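Side-chain contact in cyclase (PDB 3TFZ), which probably cyclises and aromatises a nascent polyketide chain in the R1128 pathway of Streptomyces: residues Val56-Gly60 with Glu61-Trp65. Numbering follows the deposited sequence.
Sequences VDVAG and EINTW
Val56 and Asn63 form a hydrogen-bonded antiparallel pair near the turn of the beta hairpin formed by strands 49-58 and 61-72 in this helix-grip, Bet v 1-like fold. Val56 N donates to Asn63 O (2.9 Å) and Asn63 N to Val56 O (2.8 Å). Val58 and Glu61 make the next such pair. There Glu61 N meets Val58 O at 2.9 Å, and Val58 N bonds to Glu61 O in return. Ala59 and Gly60 form the two-residue turn. Between these pairs lies the non-hydrogen-bonded pair Asp57-Ile62, where Asp57 CA makes a CA-H...O contact with Glu61 O.

The apolar packing centres on Trp65, diagonal to Val56 on the sheet face shared with Val58 and Asn63. With CG between backbone N and carbonyl carbon (chi1 61°), the indole is folded back so that its six-membered ring reaches the neighbouring strand. Val56 approaches that ring obliquely, CG2 lying 3.5 Å from Trp65 CZ2. Val58 CG1 comes instead to the ring edge, 4.1 Å from Trp65 CZ3, and also touches the CB of Asn63. Trp65 NE1 is hydrogen-bonded to a bound 3-cyclohexyl-1-propylsulfonic acid molecule, probably from the crystallisation liquor, which may mark a pocket on this face. With an alanine here, Val56 CG2 and Val58 CG1 would probably lose their shared aromatic partner, and the bound sulfonate its indole donor. On the face carrying Asp57, Ile62 reaches toward strand 49-58, bringing CD1 3.7 Å from Val56 N.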
ATOM      1  N   VAL A  56      13.478  19.148   4.097  1.00 29.73           N
ATOM      2  CA  VAL A  56      13.346  17.701   4.341  1.00 29.59           C
ATOM      3  C   VAL A  56      14.721  17.043   4.108  1.00 34.17           C
ATOM      4  O   VAL A  56      15.249  17.133   3.003  1.00 33.01           O
ATOM      5  CB  VAL A  56      12.295  17.025   3.444  1.00 26.85           C
ATOM      6  CG1 VAL A  56      12.139  15.508   3.766  1.00 21.54           C
ATOM      7  CG2 VAL A  56      10.888  17.793   3.501  1.00 24.38           C
ATOM      8  N   ASP A  57      15.303  16.382   5.128  1.00 37.16           N
ATOM      9  CA  ASP A  57      16.457  15.549   4.769  1.00 43.38           C
ATOM     10  C   ASP A  57      16.148  14.276   3.973  1.00 42.18           C
ATOM     11  O   ASP A  57      15.358  13.440   4.382  1.00 40.49           O
ATOM     12  CB  ASP A  57      17.465  15.330   5.918  1.00 49.10           C
ATOM     13  CG  ASP A  57      16.804  15.232   7.210  1.00 52.26           C
ATOM     14  OD1 ASP A  57      16.016  14.270   7.328  1.00 60.00           O
ATOM     15  OD2 ASP A  57      17.042  16.121   8.070  1.00 58.70           O
ATOM     16  N   VAL A  58      16.748  14.189   2.790  1.00 44.20           N
ATOM     17  CA  VAL A  58      16.715  12.927   1.994  1.00 46.30           C
ATOM     18  C   VAL A  58      18.113  12.336   1.836  1.00 48.93           C
ATOM     19  O   VAL A  58      19.034  13.002   1.394  1.00 52.13           O
ATOM     20  CB  VAL A  58      15.901  13.006   0.638  1.00 43.64           C
ATOM     21  CG1 VAL A  58      14.949  14.162   0.661  1.00 40.35           C
ATOM     22  CG2 VAL A  58      16.821  13.037  -0.552  1.00 47.33           C
ATOM     23  N   ALA A  59      18.269  11.090   2.255  1.00 50.92           N
ATOM     24  CA  ALA A  59      19.596  10.405   2.216  1.00 54.61           C
ATOM     25  C   ALA A  59      20.623  11.238   2.948  1.00 56.19           C
ATOM     26  O   ALA A  59      20.398  11.691   4.045  1.00 55.47           O
ATOM     27  CB  ALA A  59      20.040  10.110   0.778  1.00 55.45           C
ATOM     28  N   GLY A  60      21.771  11.467   2.364  1.00 60.54           N
ATOM     29  CA  GLY A  60      22.681  12.447   3.006  1.00 63.03           C
ATOM     30  C   GLY A  60      21.962  13.676   3.661  1.00 58.93           C
ATOM     31  O   GLY A  60      22.226  14.018   4.805  1.00 60.04           O
ATOM     32  N   GLU A  61      21.085  14.357   2.935  1.00 53.80           N
ATOM     33  CA  GLU A  61      20.880  15.727   3.291  1.00 51.93           C
ATOM     34  C   GLU A  61      19.592  16.485   2.919  1.00 46.91           C
ATOM     35  O   GLU A  61      18.527  15.939   2.612  1.00 41.18           O
ATOM     36  CB  GLU A  61      22.067  16.536   2.828  1.00 56.15           C
ATOM     37  CG  GLU A  61      22.032  16.847   1.344  1.00 59.07           C
ATOM     38  CD  GLU A  61      22.050  15.624   0.512  1.00 62.92           C
ATOM     39  OE1 GLU A  61      20.942  15.171   0.211  1.00 66.70           O
ATOM     40  OE2 GLU A  61      23.141  15.104   0.172  1.00 68.68           O
ATOM     41  N   ILE A  62      19.771  17.789   3.010  1.00 46.41           N
ATOM     42  CA  ILE A  62      18.706  18.702   3.142  1.00 45.02           C
ATOM     43  C   ILE A  62      18.229  19.111   1.756  1.00 43.93           C
ATOM     44  O   ILE A  62      18.933  19.754   0.986  1.00 45.16           O
ATOM     45  CB  ILE A  62      19.131  19.871   4.000  1.00 46.27           C
ATOM     46  CG1 ILE A  62      17.972  20.827   4.224  1.00 43.91           C
ATOM     47  CG2 ILE A  62      20.308  20.596   3.340  1.00 53.83           C
ATOM     48  CD1 ILE A  62      16.905  20.224   4.882  1.00 39.48           C
ATOM     49  N   ASN A  63      17.028  18.651   1.442  1.00 41.06           N
ATOM     50  CA  ASN A  63      16.362  19.079   0.253  1.00 40.91           C
ATOM     51  C   ASN A  63      15.274  20.101   0.547  1.00 38.67           C
ATOM     52  O   ASN A  63      14.648  20.112   1.615  1.00 37.55           O
ATOM     53  CB  ASN A  63      15.834  17.867  -0.542  1.00 41.25           C
ATOM     54  CG  ASN A  63      16.936  17.225  -1.440  1.00 45.51           C
ATOM     55  OD1 ASN A  63      16.759  17.152  -2.623  1.00 54.63           O
ATOM     56  ND2 ASN A  63      18.052  16.801  -0.872  1.00 49.12           N
ATOM     57  N   THR A  64      15.115  21.005  -0.409  1.00 37.64           N
ATOM     58  CA  THR A  64      14.143  22.025  -0.324  1.00 35.80           C
ATOM     59  C   THR A  64      13.162  21.844  -1.503  1.00 33.47           C
ATOM     60  O   THR A  64      13.577  21.600  -2.605  1.00 33.62           O
ATOM     61  CB  THR A  64      14.806  23.410  -0.190  1.00 36.94           C
ATOM     62  OG1 THR A  64      13.841  24.288   0.330  1.00 40.37           O
ATOM     63  CG2 THR A  64      15.207  23.969  -1.502  1.00 41.02           C
ATOM     64  N   TRP A  65      11.859  21.914  -1.238  1.00 31.10           N
ATOM     65  CA  TRP A  65      10.889  22.002  -2.301  1.00 29.61           C
ATOM     66  C   TRP A  65       9.658  22.763  -1.854  1.00 28.10           C
ATOM     67  O   TRP A  65       9.449  23.064  -0.662  1.00 27.49           O
ATOM     68  CB  TRP A  65      10.513  20.598  -2.896  1.00 29.42           C
ATOM     69  CG  TRP A  65       9.907  19.666  -1.942  1.00 30.10           C
ATOM     70  CD1 TRP A  65       8.630  19.728  -1.414  1.00 28.19           C
ATOM     71  CD2 TRP A  65      10.556  18.534  -1.302  1.00 31.43           C
ATOM     72  NE1 TRP A  65       8.442  18.698  -0.492  1.00 27.29           N
ATOM     73  CE2 TRP A  65       9.592  17.957  -0.394  1.00 28.56           C
ATOM     74  CE3 TRP A  65      11.844  17.953  -1.405  1.00 29.19           C
ATOM     75  CZ2 TRP A  65       9.844  16.785   0.327  1.00 30.45           C
ATOM     76  CZ3 TRP A  65      12.118  16.807  -0.632  1.00 30.38           C
ATOM     77  CH2 TRP A  65      11.121  16.228   0.213  1.00 31.61           C
TER